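Local structure of peptidoglycan-N-acetylglucosamine deacetylase BC_1960 (Bacillus cereus, 4L1G) at residues Asp81-Glu86 / Phe104-Glu109; Val75-Asp80 / Ile222-Thr227. The protein removes acetyl groups from N-acetylglucosamine residues of peptidoglycan, and also from soluble chitin substrates and N-acetylchitooligomers, with zinc as cofactor. All coordinates share one frame; numbering follows the deposited sequence.

Interaction 1: Asp81-Glu86 / Phe104-Glu109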
loop_
_atom_site.group_PDB
_atom_site.type_symbol
_atom_site.label_atom_id
_atom_site.label_comp_id
_atom_site.label_asym_id
_atom_site.label_seq_id
_atom_site.Cartn_x
_atom_site.Cartn_y
_atom_site.Cartn_z
ATOM N N ASP A 81 5.425 1.749 4.436
ATOM C CA ASP A 81 6.673 1.930 5.197
ATOM C C ASP A 81 7.167 0.719 5.989
ATOM O O ASP A 81 8.185 0.801 6.676
ATOM C CB ASP A 81 6.616 3.166 6.105
ATOM C CG ASP A 81 6.303 4.434 5.344
ATOM O OD1 ASP A 81 6.465 4.437 4.106
ATOM O OD2 ASP A 81 5.899 5.428 5.986
ATOM N N GLY A 82 6.460 -0.399 5.887
ATOM C CA GLY A 82 6.864 -1.605 6.588
ATOM C C GLY A 82 8.057 -2.280 5.935
ATOM O O GLY A 82 8.542 -1.820 4.900
ATOM N N PRO A 83 8.541 -3.377 6.539
ATOM C CA PRO A 83 8.030 -3.917 7.800
ATOM C C PRO A 83 8.662 -3.231 9.002
ATOM O O PRO A 83 9.614 -2.469 8.848
ATOM C CB PRO A 83 8.490 -5.371 7.752
ATOM C CG PRO A 83 9.775 -5.308 7.014
ATOM C CD PRO A 83 9.584 -4.242 5.961
ATOM N N ASP A 84 8.124 -3.498 10.184
ATOM C CA ASP A 84 8.736 -3.045 11.425
ATOM C C ASP A 84 8.512 -4.102 12.496
ATOM O O ASP A 84 7.858 -5.113 12.247
ATOM C CB ASP A 84 8.154 -1.703 11.871
ATOM C CG ASP A 84 6.763 -1.835 12.457
ATOM O OD1 ASP A 84 6.544 -1.338 13.581
ATOM O OD2 ASP A 84 5.891 -2.431 11.793
ATOM N N LEU A 85 9.046 -3.863 13.687
ATOM C CA LEU A 85 8.976 -4.840 14.766
ATOM C C LEU A 85 7.658 -4.806 15.533
ATOM O O LEU A 85 7.218 -5.826 16.061
ATOM C CB LEU A 85 10.143 -4.636 15.733
ATOM C CG LEU A 85 11.215 -5.727 15.777
ATOM C CD1 LEU A 85 11.249 -6.524 14.482
ATOM C CD2 LEU A 85 12.570 -5.101 16.055
ATOM N N GLU A 86 7.024 -3.640 15.594
ATOM C CA GLU A 86 5.833 -3.495 16.422
ATOM C C GLU A 86 4.516 -3.496 15.645
ATOM O O GLU A 86 3.673 -4.366 15.851
ATOM C CB GLU A 86 5.924 -2.239 17.289
ATOM C CG GLU A 86 4.781 -2.117 18.280
ATOM C CD GLU A 86 4.843 -0.849 19.103
ATOM O OE1 GLU A 86 3.904 -0.609 19.891
ATOM O OE2 GLU A 86 5.828 -0.093 18.964
ATOM N N PHE A 104 0.690 -4.494 1.250
ATOM C CA PHE A 104 1.765 -3.843 1.991
ATOM C C PHE A 104 2.842 -3.271 1.074
ATOM O O PHE A 104 3.540 -4.013 0.380
ATOM C CB PHE A 104 2.401 -4.822 2.983
ATOM C CG PHE A 104 1.511 -5.179 4.137
ATOM C CD1 PHE A 104 0.499 -6.115 3.988
ATOM C CD2 PHE A 104 1.693 -4.586 5.374
ATOM C CE1 PHE A 104 -0.320 -6.448 5.053
ATOM C CE2 PHE A 104 0.877 -4.915 6.443
ATOM C CZ PHE A 104 -0.130 -5.848 6.282
ATOM N N PHE A 105 2.975 -1.950 1.075
ATOM C CA PHE A 105 4.043 -1.299 0.331
ATOM C C PHE A 105 5.273 -1.163 1.219
ATOM O O PHE A 105 5.336 -0.292 2.089
ATOM C CB PHE A 105 3.587 0.060 -0.203
ATOM C CG PHE A 105 2.624 -0.039 -1.352
ATOM C CD1 PHE A 105 1.263 0.121 -1.150
ATOM C CD2 PHE A 105 3.081 -0.312 -2.632
ATOM C CE1 PHE A 105 0.373 0.022 -2.207
ATOM C CE2 PHE A 105 2.198 -0.411 -3.694
ATOM C CZ PHE A 105 0.840 -0.244 -3.480
ATOM N N LEU A 106 6.246 -2.040 0.999
ATOM C CA LEU A 106 7.399 -2.144 1.886
ATOM C C LEU A 106 8.602 -1.344 1.396
ATOM O O LEU A 106 8.873 -1.284 0.198
ATOM C CB LEU A 106 7.796 -3.611 2.059
ATOM C CG LEU A 106 6.696 -4.576 2.505
ATOM C CD1 LEU A 106 7.244 -5.993 2.602
ATOM C CD2 LEU A 106 6.077 -4.136 3.825
ATOM N N LEU A 107 9.314 -0.729 2.336
ATOM C CA LEU A 107 10.573 -0.060 2.035
ATOM C C LEU A 107 11.682 -1.098 1.931
ATOM O O LEU A 107 11.742 -2.033 2.731
ATOM C CB LEU A 107 10.918 0.963 3.119
ATOM C CG LEU A 107 10.065 2.232 3.141
ATOM C CD1 LEU A 107 10.302 3.028 4.411
ATOM C CD2 LEU A 107 10.365 3.080 1.921
ATOM N N GLY A 108 12.551 -0.933 0.939
ATOM C CA GLY A 108 13.658 -1.851 0.735
ATOM C C GLY A 108 14.579 -1.957 1.936
ATOM O O GLY A 108 15.004 -3.053 2.303
ATOM N N GLU A 109 14.879 -0.821 2.558
ATOM C CA GLU A 109 15.807 -0.790 3.685
ATOM C C GLU A 109 15.231 -1.472 4.926
ATOM O O GLU A 109 15.968 -2.059 5.716
ATOM C CB GLU A 109 16.231 0.648 4.007
ATOM C CG GLU A 109 15.114 1.533 4.535
ATOM C CD GLU A 109 15.527 2.988 4.659
ATOM O OE1 GLU A 109 16.700 3.302 4.363
ATOM O OE2 GLU A 109 14.679 3.818 5.052
#
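Leu106 lays its side chain against the backbone of Gly82, where the absence of a side chain lets the leucine come close. Its CB lies 3.4 Å from Gly82 O. With CG turned anti to the carbonyl carbon (chi1 -53°), the chain continues alongside the same oxygen, and CG stays within 4.1 Å of Gly82 O. At the tip, CD2 sits 3.4 Å from Gly82 C and then reaches the next residue, where it meets Pro83 CD at 4.1 Å, the two side chains crossing at about a right angle. The peptide bond joining Gly82 to Pro83 is cis. Both residues belong to the Asp-Asp-Gly-Pro sequence of the polysaccharide deacetylase (NodB homology) fold, a distorted TIM barrel; this sequence begins on the last residue of strand 74-80 and supplies the zinc ligand Asp81. Two backbone bonds tie this loop to the end of strand 103-106: Asp81 N donates to Phe105 O at 3.1 Å, and Leu107 N to Gly82 O at 2.9 Å. Leu107, the residue just before helix 108-113, runs side by side with Asp81 and brings CD1 to 4.1 Å from Asp81 CB. Asp81 OD2 is hydrogen-bonded outside the two segments, to Thr227 OG1, while Asp81 O accepts from Asn110 ND2. Pro83 also packs on Ile117 and Val118 of helix 115-123.

Interaction 2: Val75-Asp80 / Ile222-Thr227. With ACT (acetate ion), chain F.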
loop_
_atom_site.group_PDB
_atom_site.type_symbol
_atom_site.label_atom_id
_atom_site.label_comp_id
_atom_site.label_asym_id
_atom_site.label_seq_id
_atom_site.Cartn_x
_atom_site.Cartn_y
_atom_site.Cartn_z
ATOM N N VAL A 75 -13.363 -2.609 -1.325
ATOM C CA VAL A 75 -12.390 -1.588 -0.963
ATOM C C VAL A 75 -11.063 -2.266 -0.655
ATOM O O VAL A 75 -11.005 -3.484 -0.491
ATOM C CB VAL A 75 -12.837 -0.769 0.263
ATOM C CG1 VAL A 75 -14.165 -0.076 -0.012
ATOM C CG2 VAL A 75 -12.938 -1.658 1.490
ATOM N N ALA A 76 -9.996 -1.479 -0.577
ATOM C CA ALA A 76 -8.669 -2.037 -0.352
ATOM C C ALA A 76 -7.922 -1.333 0.776
ATOM O O ALA A 76 -7.733 -0.117 0.746
ATOM C CB ALA A 76 -7.849 -1.994 -1.640
ATOM N N LEU A 77 -7.505 -2.109 1.773
ATOM C CA LEU A 77 -6.618 -1.610 2.816
ATOM C C LEU A 77 -5.172 -1.714 2.342
ATOM O O LEU A 77 -4.750 -2.757 1.842
ATOM C CB LEU A 77 -6.790 -2.413 4.107
ATOM C CG LEU A 77 -8.088 -2.244 4.897
ATOM C CD1 LEU A 77 -8.225 -3.344 5.940
ATOM C CD2 LEU A 77 -8.138 -0.876 5.554
ATOM N N THR A 78 -4.420 -0.627 2.483
ATOM C CA THR A 78 -2.996 -0.640 2.158
ATOM C C THR A 78 -2.194 -0.042 3.305
ATOM O O THR A 78 -2.672 0.852 4.005
ATOM C CB THR A 78 -2.684 0.127 0.854
ATOM O OG1 THR A 78 -2.908 1.529 1.047
ATOM C CG2 THR A 78 -3.548 -0.378 -0.298
ATOM N N PHE A 79 -0.975 -0.542 3.494
ATOM C CA PHE A 79 -0.117 -0.100 4.591
ATOM C C PHE A 79 1.295 0.218 4.095
ATOM O O PHE A 79 1.929 -0.604 3.432
ATOM C CB PHE A 79 -0.069 -1.167 5.689
ATOM C CG PHE A 79 -1.421 -1.529 6.247
ATOM C CD1 PHE A 79 -2.170 -2.550 5.681
ATOM C CD2 PHE A 79 -1.939 -0.851 7.337
ATOM C CE1 PHE A 79 -3.416 -2.886 6.191
ATOM C CE2 PHE A 79 -3.183 -1.181 7.852
ATOM C CZ PHE A 79 -3.923 -2.200 7.277
ATOM N N ASP A 80 1.783 1.411 4.428
ATOM C CA ASP A 80 3.068 1.895 3.924
ATOM C C ASP A 80 4.196 1.839 4.949
ATOM O O ASP A 80 3.950 1.869 6.156
ATOM C CB ASP A 80 2.928 3.337 3.433
ATOM C CG ASP A 80 2.306 3.430 2.058
ATOM O OD1 ASP A 80 1.892 2.385 1.513
ATOM O OD2 ASP A 80 2.229 4.556 1.524
ATOM N N ILE A 222 -7.591 2.787 0.752
ATOM C CA ILE A 222 -7.322 3.429 2.033
ATOM C C ILE A 222 -5.826 3.410 2.349
ATOM O O ILE A 222 -5.145 2.420 2.079
ATOM C CB ILE A 222 -8.113 2.728 3.158
ATOM C CG1 ILE A 222 -9.603 2.683 2.799
ATOM C CG2 ILE A 222 -7.897 3.419 4.495
ATOM C CD1 ILE A 222 -10.416 1.731 3.653
ATOM N N LEU A 223 -5.320 4.508 2.908
ATOM C CA LEU A 223 -3.903 4.608 3.258
ATOM C C LEU A 223 -3.658 4.597 4.764
ATOM O O LEU A 223 -4.124 5.477 5.490
ATOM C CB LEU A 223 -3.276 5.869 2.660
ATOM C CG LEU A 223 -1.834 6.151 3.102
ATOM C CD1 LEU A 223 -0.878 5.110 2.540
ATOM C CD2 LEU A 223 -1.391 7.552 2.711
ATOM N N GLN A 224 -2.915 3.594 5.220
ATOM C CA GLN A 224 -2.420 3.557 6.591
ATOM C C GLN A 224 -0.917 3.282 6.590
ATOM O O GLN A 224 -0.335 2.989 5.544
ATOM C CB GLN A 224 -3.165 2.502 7.407
ATOM C CG GLN A 224 -4.569 2.917 7.799
ATOM C CD GLN A 224 -5.355 1.787 8.421
ATOM O OE1 GLN A 224 -5.820 0.884 7.725
ATOM N NE2 GLN A 224 -5.508 1.827 9.741
ATOM N N HIS A 225 -0.290 3.379 7.759
ATOM C CA HIS A 225 1.156 3.205 7.856
ATOM C C HIS A 225 1.562 2.173 8.903
ATOM O O HIS A 225 0.865 1.965 9.895
ATOM C CB HIS A 225 1.843 4.542 8.167
ATOM C CG HIS A 225 1.752 5.544 7.058
ATOM N ND1 HIS A 225 0.696 6.421 6.930
ATOM C CD2 HIS A 225 2.587 5.806 6.024
ATOM C CE1 HIS A 225 0.884 7.181 5.865
ATOM N NE2 HIS A 225 2.024 6.828 5.298
ATOM N N SER A 226 2.698 1.526 8.664
ATOM C CA SER A 226 3.323 0.668 9.660
ATOM C C SER A 226 4.799 1.039 9.761
ATOM O O SER A 226 5.675 0.174 9.755
ATOM C CB SER A 226 3.149 -0.811 9.304
ATOM O OG SER A 226 3.615 -1.081 7.994
ATOM N N THR A 227 5.055 2.340 9.853
ATOM C CA THR A 227 6.406 2.888 9.893
ATOM C C THR A 227 7.082 2.607 11.232
ATOM O O THR A 227 6.482 2.821 12.285
ATOM C CB THR A 227 6.377 4.419 9.690
ATOM O OG1 THR A 227 5.455 4.756 8.644
ATOM C CG2 THR A 227 7.758 4.947 9.340
HETATM C C ACT F . 3.615 7.664 1.868
HETATM O O ACT F . 4.275 8.674 2.193
HETATM O OXT ACT F . 3.422 6.827 2.774
HETATM C CH3 ACT F . 3.085 7.468 0.476
HETATM O O HOH W 1 -5.480 0.995 5.010
HETATM O O HOH W 2 3.975 -1.479 5.088
#
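The His225 imidazole presents its edge to the bound acetate, whose carboxylate carbon lies in the ring plane; NE2 donates to OXT (2.9 Å), while CD2 of the same ring rests 3.6 Å from Asp80 CB. On the opposite side of the sheet, the Phe79 ring runs alongside Gln224, whose amide plane is turned 39° from it; Gln224 OE1 approaches CE2 of Phe79 obliquely, at 3.4 Å. The water hydrogen-bonded to Gln224 OE1 (2.7 Å from its O) lies over one face of this phenyl ring, offset toward the rim, and the ring also meets that of Phe104. Gln224 NE2 is hydrogen-bonded to Ser235 OG. Between the strands, Ile222 O is gripped twice by Thr78, whose N and OG1 arrive from opposite faces of the carbonyl plane. OG1 stands between the backbone N and the carbonyl carbon (chi1 68°), which brings it to 2.6 Å from Ile222 O. Leu223 crosses Asp80 at about a right angle, its CD1 3.3 Å from OD2; OD1 forms a salt bridge with Arg169. Neighbouring parallel strands thus carry Asp80 and His225 side by side at their C-terminal ends, the predicted proton acceptor and proton donor of a polysaccharide deacetylase active site.

In the fold
Strand 74-80 runs from interaction 2 into the loop of interaction 1, and interaction 1 is nested within the long excursion that interaction 2 closes. Strand 74-80 lies between strands 103-106 and 221-225, and a probable hydrogen bond from Phe105 N to Phe79 O (2.9 Å) ties the two contacts through the sheet. Their centres are about 11 Å apart, yet they converge on the active site: beyond its bond to Thr227, Asp81 OD2 lies 3.3 Å from His225 CD2, and the Asp81 side chain is about 4 Å (nearest atoms) from the acetate bonded to His225. Zinc ligand Asp81, which shares the metal site with His131 and His135, lies beside the predicted catalytic pair of interaction 2.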